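Local coordinates for cell death abnormality protein 2 (Caenorhabditis elegans, PDB 3QWX) that acts as a CRK-family SH2-SH3 signalling adaptor required for engulfment of cell corpses and for cell migration, including that of the gonadal distal tip cells, at residues K26-P31 against I35-M40; L39-S44 against V62-I67; Q87-P90 against A94-N97; F125-E130 against L135-G140; E144-T149 against W153-N158. All blocks are in the same frame, centred on the assembly; numbering follows the deposited sequence.

Contact 1: K26-P31 against I35-M40; sequences KLLGEP and IGTFLM
L28, near the end of helix 21-29, reaches across to T37 and L39 of strand 37-42, and the contact is essentially its two methyl groups. Its CB points toward the strand, and with CG anti to the carbonyl carbon (chi1 -79°) the isobutyl group carries on in that direction until it forks. One branch, L28 CD2, comes down on T37, lying 3.7 Å from the carbonyl oxygen T37 O and 3.8 Å from the methyl T37 CG2. The other branch, L28 CD1, meets the branch carbon L39 CG at 3.9 Å and L39 CD2 at 4.1 Å. F38, between the two, turns its CB away and meets the rings of F6 and F14 edge-to-face on the opposite side of the sheet. With T37 OG1 anti to the carbonyl carbon (chi1 -48°) the methyl is turned to L28, while the hydroxyl bonds to S34 O. Helix and strand belong to the beta-alpha-beta unit made by strand 15-16, helix 21-29 and strand 37-42 of the SH2 domain. With no hydrogen bond between the two segments, their buried junction is held by methyl packing, on a backbone carbonyl as well as on side chains.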
# COMPACT_ATOMS: atom_id res chain seq x y z
N LYS A 26 0.48 11.78 -8.30
CA LYS A 26 1.81 12.32 -8.53
C LYS A 26 2.87 11.22 -8.50
O LYS A 26 3.67 11.11 -9.42
CB LYS A 26 2.13 13.39 -7.48
CG LYS A 26 3.50 14.04 -7.66
CD LYS A 26 3.98 14.67 -6.36
CE LYS A 26 5.43 15.15 -6.46
NZ LYS A 26 5.83 16.02 -5.31
N LEU A 27 2.88 10.40 -7.45
CA LEU A 27 3.89 9.35 -7.32
C LEU A 27 3.83 8.35 -8.48
O LEU A 27 4.85 8.03 -9.09
CB LEU A 27 3.76 8.63 -5.98
CG LEU A 27 4.04 9.47 -4.73
CD1 LEU A 27 3.91 8.64 -3.45
CD2 LEU A 27 5.42 10.13 -4.80
N LEU A 28 2.63 7.86 -8.80
CA LEU A 28 2.48 6.87 -9.85
C LEU A 28 2.62 7.47 -11.25
O LEU A 28 2.86 6.75 -12.23
CB LEU A 28 1.17 6.08 -9.68
CG LEU A 28 1.24 4.98 -8.61
CD1 LEU A 28 -0.13 4.41 -8.32
CD2 LEU A 28 2.18 3.85 -9.01
N GLY A 29 2.49 8.79 -11.34
CA GLY A 29 2.65 9.49 -12.61
C GLY A 29 4.08 9.88 -12.97
O GLY A 29 4.33 10.35 -14.08
N GLU A 30 5.01 9.68 -12.04
CA GLU A 30 6.41 10.02 -12.28
C GLU A 30 6.97 9.23 -13.48
O GLU A 30 6.57 8.09 -13.72
CB GLU A 30 7.25 9.85 -11.00
CG GLU A 30 6.86 10.87 -9.92
CD GLU A 30 7.75 10.85 -8.69
OE1 GLU A 30 8.41 9.82 -8.43
OE2 GLU A 30 7.77 11.87 -7.98
N PRO A 31 7.88 9.85 -14.25
CA PRO A 31 8.32 9.29 -15.55
C PRO A 31 8.94 7.90 -15.45
O PRO A 31 8.79 7.11 -16.38
CB PRO A 31 9.37 10.30 -16.04
CG PRO A 31 9.02 11.57 -15.35
CD PRO A 31 8.46 11.18 -14.00
N ILE A 35 4.47 0.93 -16.37
CA ILE A 35 3.06 0.61 -16.48
C ILE A 35 2.77 -0.67 -15.69
O ILE A 35 3.56 -1.61 -15.70
CB ILE A 35 2.62 0.50 -17.95
CG1 ILE A 35 2.65 1.89 -18.61
CG2 ILE A 35 1.22 -0.09 -18.05
CD1 ILE A 35 2.50 1.85 -20.15
N GLY A 36 1.66 -0.71 -14.97
CA GLY A 36 1.31 -1.88 -14.18
C GLY A 36 1.65 -1.69 -12.70
O GLY A 36 1.29 -2.53 -11.85
N THR A 37 2.36 -0.61 -12.39
CA THR A 37 2.67 -0.30 -10.99
C THR A 37 1.41 0.23 -10.31
O THR A 37 0.68 1.04 -10.89
CB THR A 37 3.84 0.71 -10.88
OG1 THR A 37 4.91 0.28 -11.71
CG2 THR A 37 4.35 0.82 -9.45
N PHE A 38 1.15 -0.22 -9.09
CA PHE A 38 -0.09 0.14 -8.40
C PHE A 38 0.09 0.25 -6.89
O PHE A 38 1.07 -0.26 -6.32
CB PHE A 38 -1.18 -0.90 -8.70
CG PHE A 38 -0.92 -2.23 -8.05
CD1 PHE A 38 -0.08 -3.16 -8.64
CD2 PHE A 38 -1.49 -2.53 -6.83
CE1 PHE A 38 0.18 -4.38 -8.04
CE2 PHE A 38 -1.23 -3.76 -6.21
CZ PHE A 38 -0.39 -4.67 -6.82
N LEU A 39 -0.86 0.91 -6.24
CA LEU A 39 -0.92 0.87 -4.79
C LEU A 39 -2.37 0.95 -4.35
O LEU A 39 -3.26 1.31 -5.13
CB LEU A 39 -0.11 2.01 -4.18
CG LEU A 39 -0.43 3.45 -4.59
CD1 LEU A 39 -1.67 3.99 -3.86
CD2 LEU A 39 0.78 4.33 -4.29
N MET A 40 -2.59 0.60 -3.09
CA MET A 40 -3.89 0.82 -2.47
C MET A 40 -3.77 1.89 -1.40
O MET A 40 -2.70 2.13 -0.87
CB MET A 40 -4.43 -0.48 -1.88
CG MET A 40 -5.09 -1.37 -2.93
SD MET A 40 -5.69 -2.87 -2.17
CE MET A 40 -7.01 -2.24 -1.13

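Contact 2: L39-S44 against V62-I67; sequences LMRDSS and VCHYLI. With SO4 (sulfate ion), chain B.
R41 and H64 meet beside a bound sulfate ion, and the polar contacts centre on that anion. The guanidinium of R41 grips it with two nearly straight bonds, R41 NH1 to SO4 O1 at 2.9 Å (174°) and R41 NH2 to SO4 O3 at 3.0 Å (177°), so that the sulfur lies in the guanidinium plane. S43 OG donates to SO4 O4 at 2.7 Å. S44 N is shared between SO4 O1 and SO4 O4, and the hydroxyl S44 OG is 3.1 Å from SO4 O2. R21 of helix 21-29 adds a further bond.

H64 CD2 lies a short 3.0 Å from R41 NH2, at the edge of the guanidinium and near its plane, with ring and guanidinium 68° apart. R41 is extended from CG to NE, which carries its head to the sulfate, and T52 OG1 is hydrogen-bonded to R41 NE, a second-shell partner that helps fix the rotation of the head. Apolar contact is slight: M40 CE touches I67 CD1 at 4.2 Å, the two side chains crossing at about a right angle.

R41, the arginine of strand 37-42, with its end-on pair of bonds is the hallmark of the SH2 phosphotyrosine pocket. The sulfate, probably from the crystallisation liquor, is consistent with a stand-in for the phosphate: a tetrahedral dianion met by two arginines, hydroxyls and a backbone N-H.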
# COMPACT_ATOMS: atom_id res chain seq x y z
N LEU A 39 -0.86 0.91 -6.24
CA LEU A 39 -0.92 0.87 -4.79
C LEU A 39 -2.37 0.95 -4.35
O LEU A 39 -3.26 1.31 -5.13
CB LEU A 39 -0.11 2.01 -4.18
CG LEU A 39 -0.43 3.45 -4.59
CD1 LEU A 39 -1.67 3.99 -3.86
CD2 LEU A 39 0.78 4.33 -4.29
N MET A 40 -2.59 0.60 -3.09
CA MET A 40 -3.89 0.82 -2.47
C MET A 40 -3.77 1.89 -1.40
O MET A 40 -2.70 2.13 -0.87
CB MET A 40 -4.43 -0.48 -1.88
CG MET A 40 -5.09 -1.37 -2.93
SD MET A 40 -5.69 -2.87 -2.17
CE MET A 40 -7.01 -2.24 -1.13
N ARG A 41 -4.90 2.53 -1.12
CA ARG A 41 -4.94 3.64 -0.18
C ARG A 41 -6.39 3.82 0.25
O ARG A 41 -7.27 3.12 -0.24
CB ARG A 41 -4.45 4.93 -0.84
CG ARG A 41 -5.26 5.33 -2.05
CD ARG A 41 -4.74 6.58 -2.73
NE ARG A 41 -5.50 6.81 -3.97
CZ ARG A 41 -6.71 7.35 -4.01
NH1 ARG A 41 -7.30 7.72 -2.88
NH2 ARG A 41 -7.35 7.51 -5.16
N ASP A 42 -6.63 4.77 1.15
CA ASP A 42 -8.00 5.09 1.52
C ASP A 42 -8.71 5.94 0.46
O ASP A 42 -8.11 6.83 -0.15
CB ASP A 42 -8.03 5.78 2.89
CG ASP A 42 -7.48 4.88 3.97
OD1 ASP A 42 -7.92 3.72 4.04
OD2 ASP A 42 -6.59 5.32 4.73
N SER A 43 -9.98 5.65 0.24
CA SER A 43 -10.82 6.51 -0.59
C SER A 43 -11.27 7.76 0.17
O SER A 43 -11.23 7.79 1.40
CB SER A 43 -12.04 5.72 -1.08
OG SER A 43 -12.94 6.56 -1.78
N SER A 44 -11.73 8.77 -0.55
CA SER A 44 -12.37 9.92 0.07
C SER A 44 -13.72 9.49 0.67
O SER A 44 -14.30 10.18 1.51
CB SER A 44 -12.57 11.06 -0.93
OG SER A 44 -13.44 10.71 -1.99
N VAL A 62 -2.47 7.87 -15.19
CA VAL A 62 -2.77 7.27 -13.90
C VAL A 62 -4.28 7.18 -13.67
O VAL A 62 -4.98 8.18 -13.82
CB VAL A 62 -2.06 8.04 -12.75
CG1 VAL A 62 -2.40 7.45 -11.41
CG2 VAL A 62 -0.54 8.01 -12.95
N CYS A 63 -4.77 5.99 -13.32
CA CYS A 63 -6.19 5.78 -13.04
C CYS A 63 -6.45 5.35 -11.59
O CYS A 63 -5.62 4.69 -10.97
CB CYS A 63 -6.79 4.72 -13.99
SG CYS A 63 -6.39 4.92 -15.74
N HIS A 64 -7.61 5.72 -11.08
CA HIS A 64 -8.04 5.38 -9.73
C HIS A 64 -9.35 4.59 -9.76
O HIS A 64 -10.25 4.90 -10.55
CB HIS A 64 -8.26 6.66 -8.92
CG HIS A 64 -7.06 7.56 -8.87
ND1 HIS A 64 -6.76 8.45 -9.87
CD2 HIS A 64 -6.10 7.70 -7.93
CE1 HIS A 64 -5.66 9.11 -9.56
NE2 HIS A 64 -5.24 8.68 -8.38
N TYR A 65 -9.47 3.60 -8.89
CA TYR A 65 -10.66 2.75 -8.82
C TYR A 65 -11.18 2.63 -7.41
O TYR A 65 -10.45 2.29 -6.49
CB TYR A 65 -10.35 1.35 -9.35
CG TYR A 65 -9.85 1.41 -10.76
CD1 TYR A 65 -10.74 1.37 -11.83
CD2 TYR A 65 -8.50 1.55 -11.02
CE1 TYR A 65 -10.29 1.46 -13.12
CE2 TYR A 65 -8.04 1.63 -12.30
CZ TYR A 65 -8.94 1.58 -13.35
OH TYR A 65 -8.48 1.68 -14.63
N LEU A 66 -12.47 2.89 -7.26
CA LEU A 66 -13.11 2.75 -5.97
C LEU A 66 -13.39 1.26 -5.74
O LEU A 66 -14.03 0.61 -6.57
CB LEU A 66 -14.41 3.54 -5.95
CG LEU A 66 -15.01 3.99 -4.62
CD1 LEU A 66 -16.53 4.11 -4.74
CD2 LEU A 66 -14.64 3.05 -3.50
N ILE A 67 -12.90 0.73 -4.64
CA ILE A 67 -13.19 -0.65 -4.27
C ILE A 67 -14.28 -0.58 -3.20
O ILE A 67 -14.02 -0.22 -2.05
CB ILE A 67 -11.93 -1.37 -3.74
CG1 ILE A 67 -10.85 -1.45 -4.83
CG2 ILE A 67 -12.28 -2.77 -3.18
CD1 ILE A 67 -9.58 -2.13 -4.39
S SO4 B . -10.82 9.11 -3.96
O1 SO4 B . -9.90 9.05 -2.82
O2 SO4 B . -11.27 10.48 -4.13
O3 SO4 B . -10.17 8.67 -5.19
O4 SO4 B . -11.95 8.22 -3.70

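Contact 3: Q87-P90 against A94-N97; sequences QSFP and ALLN
The phenyl ring of F89 lies with one face against the backbone of L95, on helix 92-98. L95 CA stands over that face 3.9 Å from the ring centroid and 20° off the ring normal, a CH-pi contact displaced toward the rim on the CG side. A94 O approaches the same part of the ring obliquely, 4.1 Å from F89 CD2. The ring of H98, one helical turn beyond A94, also meets that of F89, their planes inclined by about 50°.

The side chain of L95 leaves this CA across the CD1 side of the ring, crossing F89 at about a right angle. L95 CB is 3.8 Å from F89 CD1, and L95 CG lies equally near the same carbon. Because L95 CG is anti to the backbone N (chi1 178°), the isobutyl group runs on past the ring to V82 and I84 of the neighbouring strand, and the residue is buried.

A94 makes a second patch nearer the start of the helix. Its methyl, A94 CB, is 3.8 Å from P90 CD and 4.3 Å from F89 CB, fitting against the place where strand 87-89 gives way to the turn into the helix. D91, just before the helix, accepts a bond at OD1 from A94 N in its first turn.

The contact thus folds the second helix of the SH2 domain back on the short strand preceding it. No hydrogen bond joins the two segments, so their hold is aromatic and aliphatic, with the ring lying on a helix backbone as well as on a side chain.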
# COMPACT_ATOMS: atom_id res chain seq x y z
N GLN A 87 -18.04 -5.22 -11.23
CA GLN A 87 -17.49 -6.56 -11.08
C GLN A 87 -17.31 -6.89 -9.60
O GLN A 87 -16.63 -6.16 -8.87
CB GLN A 87 -16.16 -6.69 -11.81
CG GLN A 87 -16.24 -6.42 -13.30
CD GLN A 87 -14.87 -6.44 -13.95
OE1 GLN A 87 -14.18 -7.46 -13.94
NE2 GLN A 87 -14.46 -5.30 -14.50
N SER A 88 -17.91 -7.98 -9.17
CA SER A 88 -17.89 -8.37 -7.77
C SER A 88 -16.86 -9.45 -7.53
O SER A 88 -16.63 -10.31 -8.39
CB SER A 88 -19.27 -8.85 -7.32
OG SER A 88 -20.25 -7.85 -7.60
N PHE A 89 -16.23 -9.40 -6.35
CA PHE A 89 -15.24 -10.38 -5.93
C PHE A 89 -15.48 -10.78 -4.49
O PHE A 89 -15.98 -9.98 -3.71
CB PHE A 89 -13.82 -9.82 -6.14
CG PHE A 89 -13.53 -9.51 -7.57
CD1 PHE A 89 -13.72 -8.23 -8.07
CD2 PHE A 89 -13.13 -10.51 -8.44
CE1 PHE A 89 -13.48 -7.94 -9.41
CE2 PHE A 89 -12.88 -10.24 -9.79
CZ PHE A 89 -13.06 -8.94 -10.27
N PRO A 90 -15.13 -12.03 -4.14
CA PRO A 90 -15.38 -12.51 -2.78
C PRO A 90 -14.59 -11.70 -1.75
O PRO A 90 -15.08 -11.47 -0.64
CB PRO A 90 -14.87 -13.95 -2.81
CG PRO A 90 -15.01 -14.36 -4.24
CD PRO A 90 -14.68 -13.12 -5.03
N ALA A 94 -8.88 -11.71 -4.11
CA ALA A 94 -9.49 -12.24 -5.32
C ALA A 94 -9.56 -11.16 -6.39
O ALA A 94 -9.27 -11.41 -7.56
CB ALA A 94 -10.87 -12.81 -5.02
N LEU A 95 -9.94 -9.94 -5.98
CA LEU A 95 -10.01 -8.80 -6.89
C LEU A 95 -8.64 -8.50 -7.48
O LEU A 95 -8.51 -8.32 -8.68
CB LEU A 95 -10.54 -7.56 -6.15
CG LEU A 95 -10.68 -6.21 -6.88
CD1 LEU A 95 -11.69 -5.31 -6.20
CD2 LEU A 95 -9.33 -5.50 -7.02
N LEU A 96 -7.62 -8.43 -6.63
CA LEU A 96 -6.26 -8.10 -7.06
C LEU A 96 -5.68 -9.17 -7.96
O LEU A 96 -5.06 -8.86 -8.97
CB LEU A 96 -5.33 -7.90 -5.85
CG LEU A 96 -5.64 -6.73 -4.90
CD1 LEU A 96 -4.69 -6.75 -3.72
CD2 LEU A 96 -5.55 -5.39 -5.63
N ASN A 97 -5.85 -10.44 -7.58
CA ASN A 97 -5.43 -11.54 -8.44
C ASN A 97 -6.06 -11.44 -9.83
O ASN A 97 -5.39 -11.65 -10.85
CB ASN A 97 -5.82 -12.88 -7.83
CG ASN A 97 -5.43 -14.05 -8.72
OD1 ASN A 97 -4.25 -14.39 -8.83
ND2 ASN A 97 -6.42 -14.66 -9.37

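Contact 4: F125-E130 against L135-G140; sequences FKFTGE and LPFEQG
F127 and F137 face each other as an antiparallel hydrogen-bonded pair, but their rings form neither a stack nor a T: the planes stand at 45° with centroids 5.6 Å apart. The closer meeting is of the F127 methylene with the F137 ring. F127 CB lies over one face, 3.7 Å from the F137 centroid, in a CH-pi contact. F137 CG sits between its backbone N and carbonyl carbon (chi1 57°), which swings the ring across toward the partner segment and also brings F137 CE2 to 3.3 Å from F125 O. The F127 ring, CG anti to the backbone N (chi1 -179°), lies with its edge at L135 O, 3.4 Å from F127 CD2, while G129 N stands over the centre of a face.

Two backbone bonds fix the pair, F127 N to F137 O at 2.9 Å and F137 N to F127 O at 2.8 Å. P136 CB and CG approach T128 O, and Q139 rests against the backbone of F125, its amide nitrogen bonded to T124 O.

The segments are the two arms of the RT loop of the SH3 domain. Their one bridge, with its two backbone bonds, is supplemented by a CH-pi contact and C-H to carbonyl approaches.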
# COMPACT_ATOMS: atom_id res chain seq x y z
N PHE A 125 17.05 -0.28 20.18
CA PHE A 125 16.25 -0.73 21.30
C PHE A 125 14.99 -1.38 20.73
O PHE A 125 14.64 -1.16 19.57
CB PHE A 125 15.86 0.44 22.22
CG PHE A 125 17.04 1.23 22.75
CD1 PHE A 125 17.48 2.37 22.09
CD2 PHE A 125 17.69 0.83 23.91
CE1 PHE A 125 18.56 3.09 22.57
CE2 PHE A 125 18.78 1.54 24.39
CZ PHE A 125 19.21 2.67 23.72
N LYS A 126 14.31 -2.19 21.53
CA LYS A 126 13.04 -2.75 21.10
C LYS A 126 11.95 -1.67 21.10
O LYS A 126 11.93 -0.79 21.97
CB LYS A 126 12.63 -3.94 21.98
CG LYS A 126 11.56 -3.62 23.01
CD LYS A 126 11.07 -4.86 23.74
CE LYS A 126 10.53 -4.47 25.12
NZ LYS A 126 10.11 -5.65 25.94
N PHE A 127 11.05 -1.73 20.13
CA PHE A 127 9.96 -0.76 20.04
C PHE A 127 8.64 -1.48 19.85
O PHE A 127 8.40 -2.10 18.82
CB PHE A 127 10.20 0.22 18.88
CG PHE A 127 9.12 1.27 18.74
CD1 PHE A 127 8.80 2.11 19.79
CD2 PHE A 127 8.46 1.44 17.53
CE1 PHE A 127 7.82 3.09 19.66
CE2 PHE A 127 7.47 2.42 17.39
CZ PHE A 127 7.16 3.24 18.44
N THR A 128 7.77 -1.41 20.85
CA THR A 128 6.48 -2.10 20.79
C THR A 128 5.46 -1.31 19.99
O THR A 128 4.47 -1.86 19.53
CB THR A 128 5.91 -2.31 22.19
OG1 THR A 128 5.57 -1.04 22.76
CG2 THR A 128 6.93 -3.01 23.09
N GLY A 129 5.71 -0.01 19.83
CA GLY A 129 4.77 0.87 19.17
C GLY A 129 3.91 1.53 20.23
O GLY A 129 3.70 0.95 21.30
N GLU A 130 3.42 2.73 19.94
CA GLU A 130 2.55 3.47 20.85
C GLU A 130 1.17 3.65 20.20
O GLU A 130 0.15 3.61 20.88
CB GLU A 130 3.15 4.84 21.22
CG GLU A 130 4.56 4.83 21.81
CD GLU A 130 5.11 6.24 22.06
OE1 GLU A 130 6.08 6.38 22.83
OE2 GLU A 130 4.56 7.21 21.49
N LEU A 135 5.43 1.33 13.62
CA LEU A 135 5.96 0.05 13.19
C LEU A 135 6.78 -0.56 14.32
O LEU A 135 7.89 -0.10 14.59
CB LEU A 135 6.83 0.23 11.93
CG LEU A 135 7.55 -1.01 11.40
CD1 LEU A 135 6.54 -2.07 10.91
CD2 LEU A 135 8.54 -0.66 10.31
N PRO A 136 6.23 -1.57 15.01
CA PRO A 136 6.98 -2.22 16.09
C PRO A 136 8.19 -2.93 15.51
O PRO A 136 8.13 -3.40 14.38
CB PRO A 136 6.00 -3.25 16.65
CG PRO A 136 4.64 -2.82 16.15
CD PRO A 136 4.90 -2.18 14.82
N PHE A 137 9.28 -2.99 16.26
CA PHE A 137 10.44 -3.75 15.82
C PHE A 137 11.26 -4.25 16.99
O PHE A 137 11.08 -3.81 18.14
CB PHE A 137 11.30 -2.94 14.84
CG PHE A 137 11.79 -1.63 15.38
CD1 PHE A 137 11.05 -0.47 15.19
CD2 PHE A 137 13.00 -1.54 16.06
CE1 PHE A 137 11.49 0.74 15.68
CE2 PHE A 137 13.45 -0.33 16.56
CZ PHE A 137 12.70 0.81 16.37
N GLU A 138 12.18 -5.15 16.68
CA GLU A 138 13.04 -5.77 17.69
C GLU A 138 14.39 -5.06 17.74
O GLU A 138 14.79 -4.41 16.78
CB GLU A 138 13.23 -7.26 17.37
CG GLU A 138 11.94 -8.11 17.49
CD GLU A 138 12.15 -9.54 17.01
OE1 GLU A 138 13.19 -10.12 17.36
OE2 GLU A 138 11.28 -10.07 16.28
N GLN A 139 15.09 -5.16 18.87
CA GLN A 139 16.42 -4.59 18.94
C GLN A 139 17.27 -5.39 17.96
O GLN A 139 17.18 -6.61 17.91
CB GLN A 139 17.01 -4.72 20.33
CG GLN A 139 18.44 -4.19 20.43
CD GLN A 139 18.96 -4.24 21.85
OE1 GLN A 139 19.07 -5.32 22.44
NE2 GLN A 139 19.27 -3.07 22.41
N GLY A 140 18.08 -4.68 17.18
CA GLY A 140 18.93 -5.33 16.19
C GLY A 140 18.24 -5.56 14.85
O GLY A 140 18.87 -6.03 13.91

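Contact 5: E144-T149 against W153-N158; sequences EILSKT and WWEARN
Around L146, R157 and E144 the two strands pack tightly, whereas K148 and T149 form the exposed side near the turn. L146 CD1 lies over one face of the R157 guanidinium, 3.8 Å from R157 CZ, and L146 CD2 touches R157 CB. E144 and R157 exchange backbone bonds, each N to the other's O. E144 OE1 comes to the guanidinium edge in a salt bridge, 2.9 Å from R157 NH2, with carboxylate and guanidinium planes 87° apart; a bend at chi3 (60°) turns the R157 head back toward it. R157 NH1 is held by K115 O and E144 OE2 by R142, so both charged groups have second partners. On the face carrying I145 and A156, I145 CD1 packs 3.9 Å from A156 CB and as close to W154 CE3 at the indole edge.

Strands 142-147 and 153-157 form a beta hairpin of the SH3 domain, the one bearing the n-Src loop, and a classic bulge interrupts their register. L146 and S147 both face E155: L146 N donates to E155 O at 2.7 Å, and S147 N reaches the same oxygen weakly. E155 OE1 lies beside S147 CB and pairs with K115.

Toward the turn, K148 runs extended along the well-packed indole of W154. K148 CG stands over the five-membered ring, 3.6 Å from its centroid, and K148 NZ makes an off-centre cation-pi contact with the six-membered ring, 4.3 Å from that centroid. T149 OG1 gives W153 O a weak bond at 3.2 Å, and the W153 indole leads away from the opposing strand.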
# COMPACT_ATOMS: atom_id res chain seq x y z
N GLU A 144 14.31 -0.21 6.75
CA GLU A 144 14.58 0.72 5.67
C GLU A 144 13.78 1.97 5.93
O GLU A 144 12.56 1.92 6.08
CB GLU A 144 14.21 0.09 4.32
CG GLU A 144 15.22 -0.96 3.88
CD GLU A 144 14.71 -1.87 2.76
OE1 GLU A 144 13.57 -1.68 2.31
OE2 GLU A 144 15.46 -2.79 2.35
N ILE A 145 14.48 3.10 6.00
CA ILE A 145 13.84 4.38 6.23
C ILE A 145 13.37 4.99 4.92
O ILE A 145 14.16 5.18 4.00
CB ILE A 145 14.81 5.34 6.95
CG1 ILE A 145 15.28 4.73 8.28
CG2 ILE A 145 14.16 6.70 7.19
CD1 ILE A 145 14.16 4.42 9.27
N LEU A 146 12.08 5.31 4.85
CA LEU A 146 11.46 5.83 3.63
C LEU A 146 11.22 7.32 3.70
O LEU A 146 11.04 7.98 2.67
CB LEU A 146 10.10 5.16 3.41
CG LEU A 146 9.99 3.75 2.82
CD1 LEU A 146 11.30 3.01 2.80
CD2 LEU A 146 8.92 2.97 3.53
N SER A 147 11.17 7.86 4.91
CA SER A 147 10.91 9.28 5.05
C SER A 147 11.38 9.78 6.39
O SER A 147 11.10 9.16 7.42
CB SER A 147 9.42 9.58 4.89
OG SER A 147 9.22 10.98 4.86
N LYS A 148 12.09 10.90 6.38
CA LYS A 148 12.44 11.57 7.63
C LYS A 148 11.46 12.70 7.93
O LYS A 148 11.83 13.88 7.94
CB LYS A 148 13.89 12.02 7.61
CG LYS A 148 14.84 10.84 7.70
CD LYS A 148 16.29 11.27 7.76
CE LYS A 148 17.18 10.06 7.99
NZ LYS A 148 18.59 10.44 8.23
N THR A 149 10.22 12.30 8.17
CA THR A 149 9.09 13.15 8.52
C THR A 149 9.47 14.36 9.37
O THR A 149 9.33 15.52 8.96
CB THR A 149 8.04 12.31 9.31
OG1 THR A 149 8.10 10.94 8.87
CG2 THR A 149 6.63 12.85 9.11
N TRP A 153 10.35 11.30 14.40
CA TRP A 153 9.65 10.12 13.88
C TRP A 153 9.88 9.95 12.39
O TRP A 153 9.69 10.89 11.61
CB TRP A 153 8.15 10.20 14.21
CG TRP A 153 7.91 10.09 15.68
CD1 TRP A 153 7.92 11.11 16.60
CD2 TRP A 153 7.63 8.89 16.41
NE1 TRP A 153 7.67 10.61 17.85
CE2 TRP A 153 7.48 9.25 17.77
CE3 TRP A 153 7.49 7.54 16.06
CZ2 TRP A 153 7.20 8.33 18.77
CZ3 TRP A 153 7.20 6.62 17.05
CH2 TRP A 153 7.06 7.02 18.39
N TRP A 154 10.32 8.75 12.00
CA TRP A 154 10.62 8.47 10.60
C TRP A 154 9.75 7.32 10.09
O TRP A 154 9.45 6.39 10.83
CB TRP A 154 12.08 8.07 10.43
CG TRP A 154 13.09 9.12 10.80
CD1 TRP A 154 12.86 10.44 11.01
CD2 TRP A 154 14.49 8.92 10.99
NE1 TRP A 154 14.03 11.08 11.33
CE2 TRP A 154 15.05 10.16 11.33
CE3 TRP A 154 15.33 7.80 10.91
CZ2 TRP A 154 16.41 10.33 11.58
CZ3 TRP A 154 16.68 7.96 11.17
CH2 TRP A 154 17.21 9.23 11.50
N GLU A 155 9.37 7.38 8.82
CA GLU A 155 8.66 6.27 8.20
C GLU A 155 9.66 5.16 7.84
O GLU A 155 10.65 5.41 7.15
CB GLU A 155 7.92 6.74 6.93
CG GLU A 155 7.07 5.65 6.27
CD GLU A 155 6.46 6.08 4.93
OE1 GLU A 155 6.89 7.10 4.36
OE2 GLU A 155 5.55 5.38 4.45
N ALA A 156 9.38 3.95 8.33
CA ALA A 156 10.26 2.79 8.13
C ALA A 156 9.50 1.61 7.49
O ALA A 156 8.26 1.58 7.49
CB ALA A 156 10.85 2.36 9.45
N ARG A 157 10.24 0.65 6.95
CA ARG A 157 9.67 -0.52 6.32
C ARG A 157 10.44 -1.73 6.80
O ARG A 157 11.67 -1.73 6.80
CB ARG A 157 9.77 -0.42 4.79
CG ARG A 157 9.08 -1.56 4.05
CD ARG A 157 8.99 -1.27 2.56
NE ARG A 157 10.30 -1.09 1.95
CZ ARG A 157 10.58 -0.24 0.97
NH1 ARG A 157 9.63 0.55 0.45
NH2 ARG A 157 11.81 -0.17 0.50
N ASN A 158 9.74 -2.77 7.23
CA ASN A 158 10.46 -3.97 7.67
C ASN A 158 10.65 -4.99 6.54
O ASN A 158 10.22 -4.76 5.40
CB ASN A 158 9.81 -4.58 8.92
CG ASN A 158 8.43 -5.18 8.65
OD1 ASN A 158 8.06 -5.45 7.51
ND2 ASN A 158 7.69 -5.43 9.71

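Overall arrangement
The five contacts fall into two domains. Contacts 1, 2 and 3 belong to the SH2 domain and reach one sheet: contacts 1 and 2 share L39 and M40, and V62 CG2 packs 3.5 Å from G29 N, while I67 CG2 meets L95 CD1 at 4.0 Å to join contacts 2 and 3. The sulfate lies at the end of strand 37-42, which contact 1 packs against helix 21-29, whose R21 also reaches it. Contacts 4 and 5, centres 13 Å apart, lie in the SH3 domain, where F127 CZ touches W153 CZ3 at 3.7 Å, in the region where SH3 domains generally bind proline-rich ligands. Across the domains, contacts 2 and 4 have centres 31 Å apart.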